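Local coordinates for 2L protein (Yaba-like disease virus, PDB 3IT8), which probably binds and neutralises host tumour necrosis factor, using a fold related to MHC class I heavy chains, at residues D23-Q28 and G176-D181; D49-S54 and L168-M173. One frame throughout, in Å; residues are numbered along the deposited sequence.

Interaction 1: D23-Q28 and G176-D181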
ATOM      1  N   ASP D  23       3.405  18.827 -38.603  1.00 52.01           N
ATOM      2  CA  ASP D  23       3.681  18.534 -37.202  1.00 52.01           C
ATOM      3  C   ASP D  23       4.082  19.880 -36.579  1.00 52.01           C
ATOM      4  O   ASP D  23       5.117  20.451 -36.926  1.00 52.01           O
ATOM      5  CB  ASP D  23       4.842  17.554 -37.094  1.00 74.36           C
ATOM      6  CG  ASP D  23       5.108  17.122 -35.667  1.00 62.57           C
ATOM      7  OD1 ASP D  23       4.871  17.923 -34.746  1.00 62.57           O
ATOM      8  OD2 ASP D  23       5.576  15.985 -35.457  1.00 62.57           O
ATOM      9  N   HIS D  24       3.263  20.397 -35.672  1.00 46.78           N
ATOM     10  CA  HIS D  24       3.558  21.679 -35.030  1.00 46.78           C
ATOM     11  C   HIS D  24       3.702  21.587 -33.516  1.00 46.78           C
ATOM     12  O   HIS D  24       2.809  21.082 -32.821  1.00 46.78           O
ATOM     13  CB  HIS D  24       2.458  22.694 -35.327  1.00 71.66           C
ATOM     14  CG  HIS D  24       2.487  23.238 -36.716  1.00 40.79           C
ATOM     15  ND1 HIS D  24       3.427  24.150 -37.135  1.00 40.79           N
ATOM     16  CD2 HIS D  24       1.665  23.032 -37.771  1.00 40.79           C
ATOM     17  CE1 HIS D  24       3.184  24.488 -38.387  1.00 40.79           C
ATOM     18  NE2 HIS D  24       2.118  23.823 -38.796  1.00 40.79           N
ATOM     19  N   TYR D  25       4.834  22.062 -33.007  1.00 29.86           N
ATOM     20  CA  TYR D  25       5.070  22.119 -31.559  1.00 29.86           C
ATOM     21  C   TYR D  25       4.869  23.608 -31.259  1.00 29.86           C
ATOM     22  O   TYR D  25       5.661  24.437 -31.706  1.00 29.86           O
ATOM     23  CB  TYR D  25       6.491  21.720 -31.214  1.00 58.57           C
ATOM     24  CG  TYR D  25       6.751  21.867 -29.751  1.00 51.58           C
ATOM     25  CD1 TYR D  25       6.127  21.029 -28.828  1.00 51.58           C
ATOM     26  CD2 TYR D  25       7.567  22.885 -29.270  1.00 51.58           C
ATOM     27  CE1 TYR D  25       6.304  21.204 -27.457  1.00 51.58           C
ATOM     28  CE2 TYR D  25       7.753  23.070 -27.898  1.00 51.58           C
ATOM     29  CZ  TYR D  25       7.117  22.226 -27.002  1.00 51.58           C
ATOM     30  OH  TYR D  25       7.290  22.410 -25.651  1.00 51.58           O
ATOM     31  N   ASN D  26       3.819  23.955 -30.514  1.00 41.52           N
ATOM     32  CA  ASN D  26       3.513  25.368 -30.262  1.00 41.52           C
ATOM     33  C   ASN D  26       3.275  25.900 -31.664  1.00 41.52           C
ATOM     34  O   ASN D  26       2.591  25.251 -32.449  1.00 41.52           O
ATOM     35  CB  ASN D  26       4.685  26.110 -29.618  1.00 60.68           C
ATOM     36  CG  ASN D  26       4.854  25.770 -28.159  1.00 53.15           C
ATOM     37  OD1 ASN D  26       3.991  25.141 -27.554  1.00 53.15           O
ATOM     38  ND2 ASN D  26       5.967  26.199 -27.576  1.00 53.15           N
ATOM     39  N   ASP D  27       3.838  27.055 -31.993  1.00 52.32           N
ATOM     40  CA  ASP D  27       3.663  27.590 -33.339  1.00 52.32           C
ATOM     41  C   ASP D  27       4.856  27.248 -34.231  1.00 52.32           C
ATOM     42  O   ASP D  27       5.008  27.824 -35.300  1.00 52.32           O
ATOM     43  CB  ASP D  27       3.444  29.113 -33.309  1.00 46.35           C
ATOM     44  CG  ASP D  27       4.554  29.867 -32.583  1.00 50.30           C
ATOM     45  OD1 ASP D  27       5.541  29.231 -32.127  1.00 50.30           O
ATOM     46  OD2 ASP D  27       4.436  31.113 -32.468  1.00 50.30           O
ATOM     47  N   GLN D  28       5.685  26.300 -33.794  1.00 47.98           N
ATOM     48  CA  GLN D  28       6.880  25.900 -34.541  1.00 47.98           C
ATOM     49  C   GLN D  28       6.704  24.684 -35.462  1.00 47.98           C
ATOM     50  O   GLN D  28       6.424  23.576 -35.002  1.00 47.98           O
ATOM     51  CB  GLN D  28       8.021  25.575 -33.580  1.00 49.45           C
ATOM     52  CG  GLN D  28       8.340  26.650 -32.599  1.00 41.08           C
ATOM     53  CD  GLN D  28       8.758  27.929 -33.270  1.00 41.08           C
ATOM     54  OE1 GLN D  28       7.968  28.876 -33.371  1.00 41.08           O
ATOM     55  NE2 GLN D  28      10.007  27.971 -33.738  1.00 41.08           N
ATOM     56  N   GLY D 176      16.028  25.372 -25.853  1.00 57.95           N
ATOM     57  CA  GLY D 176      16.728  26.568 -26.275  1.00 57.95           C
ATOM     58  C   GLY D 176      16.445  27.126 -27.660  1.00 57.95           C
ATOM     59  O   GLY D 176      16.644  28.314 -27.883  1.00 57.95           O
ATOM     60  N   LYS D 177      15.962  26.306 -28.588  1.00 54.42           N
ATOM     61  CA  LYS D 177      15.743  26.791 -29.942  1.00 54.42           C
ATOM     62  C   LYS D 177      14.432  27.457 -30.361  1.00 54.42           C
ATOM     63  O   LYS D 177      14.182  27.594 -31.562  1.00 54.42           O
ATOM     64  CB  LYS D 177      16.082  25.678 -30.933  1.00187.75           C
ATOM     65  CG  LYS D 177      17.548  25.273 -30.904  1.00187.75           C
ATOM     66  CD  LYS D 177      17.920  24.532 -32.169  1.00187.75           C
ATOM     67  CE  LYS D 177      19.397  24.195 -32.219  1.00 77.51           C
ATOM     68  NZ  LYS D 177      19.732  23.516 -33.509  1.00 77.51           N
ATOM     69  N   ILE D 178      13.595  27.882 -29.415  1.00 42.31           N
ATOM     70  CA  ILE D 178      12.347  28.564 -29.805  1.00 42.31           C
ATOM     71  C   ILE D 178      12.061  29.757 -28.903  1.00 42.31           C
ATOM     72  O   ILE D 178      12.736  29.937 -27.898  1.00 42.31           O
ATOM     73  CB  ILE D 178      11.124  27.602 -29.780  1.00 49.56           C
ATOM     74  CG1 ILE D 178      10.797  27.196 -28.344  1.00 50.48           C
ATOM     75  CG2 ILE D 178      11.412  26.363 -30.626  1.00 50.48           C
ATOM     76  CD1 ILE D 178       9.433  26.576 -28.194  1.00 50.48           C
ATOM     77  N   PRO D 179      11.057  30.580 -29.244  1.00 42.77           N
ATOM     78  CA  PRO D 179      10.719  31.754 -28.427  1.00 42.77           C
ATOM     79  C   PRO D 179      10.647  31.412 -26.951  1.00 42.77           C
ATOM     80  O   PRO D 179      10.092  30.376 -26.581  1.00 42.77           O
ATOM     81  CB  PRO D 179       9.369  32.184 -28.980  1.00170.77           C
ATOM     82  CG  PRO D 179       9.494  31.869 -30.390  1.00 26.79           C
ATOM     83  CD  PRO D 179      10.134  30.478 -30.381  1.00 26.79           C
ATOM     84  N   LYS D 180      11.222  32.272 -26.111  1.00 54.39           N
ATOM     85  CA  LYS D 180      11.208  32.056 -24.670  1.00 55.01           C
ATOM     86  C   LYS D 180       9.802  32.317 -24.115  1.00 54.08           C
ATOM     87  O   LYS D 180       9.001  33.037 -24.715  1.00 52.17           O
ATOM     88  CB  LYS D 180      12.198  32.996 -23.992  1.00119.64           C
ATOM     89  CG  LYS D 180      11.851  34.455 -24.203  1.00 91.18           C
ATOM     90  CD  LYS D 180      12.529  35.341 -23.180  1.00 91.18           C
ATOM     91  CE  LYS D 180      12.007  36.768 -23.260  1.00 91.18           C
ATOM     92  NZ  LYS D 180      12.583  37.618 -22.179  1.00 91.18           N
ATOM     93  N   ASP D 181       9.499  31.727 -22.969  1.00 64.83           N
ATOM     94  CA  ASP D 181       8.197  31.934 -22.351  1.00 64.29           C
ATOM     95  C   ASP D 181       8.037  33.410 -22.019  1.00 68.14           C
ATOM     96  O   ASP D 181       8.992  34.085 -21.623  1.00 67.79           O
ATOM     97  CB  ASP D 181       8.079  31.097 -21.076  1.00142.85           C
ATOM     98  CG  ASP D 181       7.559  29.702 -21.344  1.00110.44           C
ATOM     99  OD1 ASP D 181       7.947  29.101 -22.363  1.00110.44           O
ATOM    100  OD2 ASP D 181       6.766  29.198 -20.529  1.00110.44           O
TER
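I178 projects its side chain from the loop that follows helix 148-174 and reaches Y25, N26 and Q28 with its two branches, a small case of one branched residue dividing its arms between the residues of a hairpin turn. Its CG1 sits between the backbone N and the carbonyl carbon (chi1 68°), the crowded position, and CD1 continues in an extended direction (chi2 165°). CD1 comes to the edge of the Y25 ring, near its plane, 3.9 Å from CE2, and approaches N26 ND2 at 3.5 Å. I178 CG2 turns to Q28 instead, 3.7 Å from its CG. The Q28 chain, bent at its second torsion, also meets P179 tip to tip, with Q28 CD 4.1 Å from P179 CD.

The N26 amide is held from outside the pair: its OD1 accepts a hydrogen bond from T2 N, while N26 CG lies over the rim of one Y25 ring face. D27 gives its carboxylate to the hydroxyls of Y208 and Y263. Both belong to the Ig-like part, and Y208 also touches P179.

Y25 to Q28 form a type II' beta turn, closed by Y25 N to Q28 O (3.0 Å) and Q28 N to Y25 O (2.8 Å), with N26 at positive phi. It is the two-residue turn of a beta hairpin joining strands 18-25 and 28-36, here packed against the linker that leaves an MHC-like platform for its Ig-like domain.

Interaction 2: D49-S54 and L168-M173; sequences DWFNIS and LDYQKM. With NAG (2-acetamido-2-deoxy-beta-D-glucopyranose), chain N.
In an MHC-like platform, two helices lie across an antiparallel sheet, and this contact sets the loop before one of them, helix 61-82, against the end of the other, helix 148-174, through W50, F51, Y170 and M173. F51 and Y170 form an offset stack, with centroids 4.4 Å apart and planes inclined by 27°. F51 CE1 lies over the centre of the Y170 ring, and F51 CZ is 3.5 Å from Y170 CZ. The Y170 hydroxyl reaches past the stack to D23 on the sheet, and to Y5 and T59.

M173 fills the angle between F51 and the loop backbone. Bending at chi3 (-93°) swings its CE to 3.8 Å from F51 CE1, and its sulfur makes an oblique Met-aromatic contact with the same ring. SD also accepts a weak hydrogen bond from N52 N, 3.4 Å away with an angle of 148°. W50 meets helix backbone instead: its CE3 is 3.4 Å from M173 O, its CZ3 near Y170 O.

The same loop carries the glycosylation sequon N52-I53-S54. Its N52 ND2 is bonded to C1 of the NAG, while N52 OD1 gathers weak hydrogen bonds from NAG N2 (3.1 Å), from S54 N (2.8 Å), in the manner of an Asx turn, and from R55 N. S54 CB lies near NAG N2 as well.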
ATOM      1  N   ASP D  49      15.522  21.753 -37.571  1.00 61.20           N
ATOM      2  CA  ASP D  49      16.896  21.407 -37.218  1.00 61.20           C
ATOM      3  C   ASP D  49      17.061  20.938 -35.767  1.00 61.20           C
ATOM      4  O   ASP D  49      17.930  20.125 -35.475  1.00 61.20           O
ATOM      5  CB  ASP D  49      17.805  22.613 -37.474  1.00128.38           C
ATOM      6  CG  ASP D  49      17.273  23.888 -36.839  1.00128.38           C
ATOM      7  OD1 ASP D  49      16.203  24.373 -37.275  1.00128.38           O
ATOM      8  OD2 ASP D  49      17.918  24.403 -35.898  1.00128.38           O
ATOM      9  N   TRP D  50      16.225  21.443 -34.863  1.00 52.23           N
ATOM     10  CA  TRP D  50      16.331  21.077 -33.456  1.00 52.23           C
ATOM     11  C   TRP D  50      15.662  19.775 -33.044  1.00 52.23           C
ATOM     12  O   TRP D  50      15.858  19.299 -31.923  1.00 52.23           O
ATOM     13  CB  TRP D  50      15.784  22.191 -32.569  1.00 44.65           C
ATOM     14  CG  TRP D  50      14.390  22.638 -32.884  1.00 44.65           C
ATOM     15  CD1 TRP D  50      14.022  23.675 -33.703  1.00 44.65           C
ATOM     16  CD2 TRP D  50      13.173  22.098 -32.356  1.00 44.65           C
ATOM     17  NE1 TRP D  50      12.651  23.819 -33.710  1.00 44.65           N
ATOM     18  CE2 TRP D  50      12.106  22.861 -32.897  1.00 44.65           C
ATOM     19  CE3 TRP D  50      12.878  21.047 -31.479  1.00 44.65           C
ATOM     20  CZ2 TRP D  50      10.770  22.599 -32.587  1.00 44.65           C
ATOM     21  CZ3 TRP D  50      11.550  20.790 -31.171  1.00 44.65           C
ATOM     22  CH2 TRP D  50      10.514  21.563 -31.724  1.00 44.65           C
ATOM     23  N   PHE D  51      14.890  19.189 -33.947  1.00 51.62           N
ATOM     24  CA  PHE D  51      14.176  17.967 -33.630  1.00 51.62           C
ATOM     25  C   PHE D  51      14.851  16.695 -34.130  1.00 51.62           C
ATOM     26  O   PHE D  51      14.861  16.421 -35.324  1.00 51.62           O
ATOM     27  CB  PHE D  51      12.759  18.059 -34.199  1.00 48.75           C
ATOM     28  CG  PHE D  51      11.856  16.940 -33.765  1.00 48.75           C
ATOM     29  CD1 PHE D  51      11.418  16.851 -32.445  1.00 48.75           C
ATOM     30  CD2 PHE D  51      11.428  15.978 -34.678  1.00 48.75           C
ATOM     31  CE1 PHE D  51      10.566  15.819 -32.042  1.00 48.75           C
ATOM     32  CE2 PHE D  51      10.575  14.941 -34.283  1.00 48.75           C
ATOM     33  CZ  PHE D  51      10.144  14.862 -32.962  1.00 48.75           C
ATOM     34  N   ASN D  52      15.430  15.922 -33.221  1.00 55.08           N
ATOM     35  CA  ASN D  52      16.060  14.653 -33.591  1.00 55.08           C
ATOM     36  C   ASN D  52      14.959  13.611 -33.359  1.00 55.08           C
ATOM     37  O   ASN D  52      14.699  13.203 -32.225  1.00 55.08           O
ATOM     38  CB  ASN D  52      17.286  14.359 -32.703  1.00 79.84           C
ATOM     39  CG  ASN D  52      17.817  12.935 -32.880  1.00 79.84           C
ATOM     40  OD1 ASN D  52      17.128  11.982 -32.549  1.00 79.84           O
ATOM     41  ND2 ASN D  52      19.022  12.784 -33.428  1.00 79.84           N
ATOM     42  N   ILE D  53      14.300  13.191 -34.432  1.00 57.37           N
ATOM     43  CA  ILE D  53      13.202  12.240 -34.311  1.00 57.37           C
ATOM     44  C   ILE D  53      13.556  10.939 -33.596  1.00 57.37           C
ATOM     45  O   ILE D  53      12.672  10.213 -33.144  1.00 57.37           O
ATOM     46  CB  ILE D  53      12.599  11.910 -35.693  1.00 58.72           C
ATOM     47  CG1 ILE D  53      11.152  11.442 -35.528  1.00 58.72           C
ATOM     48  CG2 ILE D  53      13.414  10.823 -36.367  1.00 58.72           C
ATOM     49  CD1 ILE D  53      10.321  11.581 -36.783  1.00 58.72           C
ATOM     50  N   SER D  54      14.844  10.641 -33.496  1.00 55.79           N
ATOM     51  CA  SER D  54      15.284   9.424 -32.816  1.00 55.79           C
ATOM     52  C   SER D  54      15.166   9.582 -31.313  1.00 55.79           C
ATOM     53  O   SER D  54      15.133   8.608 -30.589  1.00 55.79           O
ATOM     54  CB  SER D  54      16.735   9.106 -33.166  1.00 63.33           C
ATOM     55  OG  SER D  54      16.865   8.809 -34.542  1.00 63.33           O
ATOM     56  N   LEU D 168       6.408  15.716 -24.452  1.00 44.04           N
ATOM     57  CA  LEU D 168       7.492  15.968 -23.507  1.00 44.04           C
ATOM     58  C   LEU D 168       8.874  15.856 -24.158  1.00 44.04           C
ATOM     59  O   LEU D 168       9.814  16.541 -23.753  1.00 44.04           O
ATOM     60  CB  LEU D 168       7.381  15.024 -22.304  1.00 66.22           C
ATOM     61  CG  LEU D 168       6.126  15.208 -21.425  1.00 44.06           C
ATOM     62  CD1 LEU D 168       6.165  14.241 -20.276  1.00 44.06           C
ATOM     63  CD2 LEU D 168       6.033  16.637 -20.902  1.00 44.06           C
ATOM     64  N   ASP D 169       9.002  15.002 -25.168  1.00 48.71           N
ATOM     65  CA  ASP D 169      10.276  14.871 -25.863  1.00 48.71           C
ATOM     66  C   ASP D 169      10.514  16.112 -26.728  1.00 48.71           C
ATOM     67  O   ASP D 169      11.645  16.592 -26.846  1.00 48.71           O
ATOM     68  CB  ASP D 169      10.297  13.617 -26.739  1.00 89.43           C
ATOM     69  CG  ASP D 169      10.353  12.335 -25.926  1.00 68.43           C
ATOM     70  OD1 ASP D 169      11.138  12.289 -24.951  1.00 68.43           O
ATOM     71  OD2 ASP D 169       9.625  11.371 -26.273  1.00 68.43           O
ATOM     72  N   TYR D 170       9.448  16.631 -27.333  1.00 47.82           N
ATOM     73  CA  TYR D 170       9.572  17.818 -28.162  1.00 47.82           C
ATOM     74  C   TYR D 170      10.063  18.960 -27.289  1.00 47.82           C
ATOM     75  O   TYR D 170      11.009  19.677 -27.644  1.00 47.82           O
ATOM     76  CB  TYR D 170       8.228  18.207 -28.783  1.00 51.59           C
ATOM     77  CG  TYR D 170       7.789  17.346 -29.956  1.00 42.30           C
ATOM     78  CD1 TYR D 170       7.361  16.035 -29.767  1.00 42.30           C
ATOM     79  CD2 TYR D 170       7.772  17.853 -31.253  1.00 42.30           C
ATOM     80  CE1 TYR D 170       6.919  15.256 -30.835  1.00 42.30           C
ATOM     81  CE2 TYR D 170       7.332  17.077 -32.325  1.00 42.30           C
ATOM     82  CZ  TYR D 170       6.905  15.785 -32.102  1.00 42.30           C
ATOM     83  OH  TYR D 170       6.436  15.019 -33.138  1.00 42.30           O
ATOM     84  N   GLN D 171       9.415  19.118 -26.137  1.00 61.65           N
ATOM     85  CA  GLN D 171       9.759  20.171 -25.209  1.00 61.65           C
ATOM     86  C   GLN D 171      11.241  20.151 -24.874  1.00 61.65           C
ATOM     87  O   GLN D 171      11.890  21.193 -24.899  1.00 61.65           O
ATOM     88  CB  GLN D 171       8.937  20.041 -23.943  1.00 74.96           C
ATOM     89  CG  GLN D 171       9.267  21.097 -22.938  1.00 49.35           C
ATOM     90  CD  GLN D 171       8.348  21.063 -21.751  1.00 49.35           C
ATOM     91  OE1 GLN D 171       8.158  20.010 -21.124  1.00 49.35           O
ATOM     92  NE2 GLN D 171       7.763  22.219 -21.423  1.00 49.35           N
ATOM     93  N   LYS D 172      11.778  18.973 -24.563  1.00 53.48           N
ATOM     94  CA  LYS D 172      13.202  18.844 -24.240  1.00 53.48           C
ATOM     95  C   LYS D 172      14.094  19.367 -25.357  1.00 53.48           C
ATOM     96  O   LYS D 172      14.993  20.172 -25.119  1.00 53.48           O
ATOM     97  CB  LYS D 172      13.587  17.389 -23.990  1.00 77.91           C
ATOM     98  CG  LYS D 172      13.208  16.860 -22.645  1.00 67.34           C
ATOM     99  CD  LYS D 172      13.849  15.506 -22.411  1.00 67.34           C
ATOM    100  CE  LYS D 172      13.478  14.953 -21.027  1.00 67.34           C
ATOM    101  NZ  LYS D 172      14.226  13.713 -20.656  1.00 67.34           N
ATOM    102  N   MET D 173      13.851  18.902 -26.577  1.00 54.55           N
ATOM    103  CA  MET D 173      14.661  19.321 -27.705  1.00 54.55           C
ATOM    104  C   MET D 173      14.384  20.731 -28.166  1.00 54.55           C
ATOM    105  O   MET D 173      15.154  21.289 -28.924  1.00 54.55           O
ATOM    106  CB  MET D 173      14.469  18.354 -28.863  1.00 68.57           C
ATOM    107  CG  MET D 173      14.946  16.960 -28.531  1.00 57.13           C
ATOM    108  SD  MET D 173      14.740  15.754 -29.846  1.00 57.13           S
ATOM    109  CE  MET D 173      13.196  15.064 -29.442  1.00 57.13           C
TER
HETATM  110  C1  NAG N 326      20.216  12.507 -32.638  1.00112.96           C
HETATM  111  C2  NAG N 326      20.391  10.962 -32.421  1.00112.96           C
HETATM  112  C3  NAG N 326      21.853  10.507 -32.145  1.00112.96           C
HETATM  113  C4  NAG N 326      22.864  11.264 -32.990  1.00112.96           C
HETATM  114  C5  NAG N 326      22.603  12.734 -32.751  1.00112.96           C
HETATM  115  C6  NAG N 326      23.638  13.665 -33.337  1.00112.96           C
HETATM  116  C7  NAG N 326      20.155  10.080 -30.178  1.00112.96           C
HETATM  117  C8  NAG N 326      20.642  11.113 -29.168  1.00112.96           C
HETATM  118  N2  NAG N 326      19.578  10.539 -31.291  1.00112.96           N
HETATM  119  O3  NAG N 326      21.984   9.110 -32.386  1.00112.96           O
HETATM  120  O4  NAG N 326      24.184  10.920 -32.593  1.00112.96           O
HETATM  121  O5  NAG N 326      21.340  13.078 -33.331  1.00112.96           O
HETATM  122  O6  NAG N 326      23.379  15.002 -32.939  1.00112.96           O
HETATM  123  O7  NAG N 326      20.313   8.877 -29.947  1.00112.96           O

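How the interactions relate
Interactions 1 and 2 use successive parts of the chain, the last turns of helix 148-174 and the linker beyond, and their centres lie 11 Å apart. Two polar links couple them: D23 OD2 to Y170 OH at 2.7 Å, a probable hydrogen bond between sheet and helix, and K177 NZ to D49 OD2 at 3.1 Å, a salt bridge between less ordered side chains. Y25 OH packs against Q171 CB at 3.4 Å, and the K177 chain lies against W50. The glycan on N52 belongs to interaction 2, whereas the helical side of that contact, at L168, Q171 and K172, packs against the chain of another protein in the assembly.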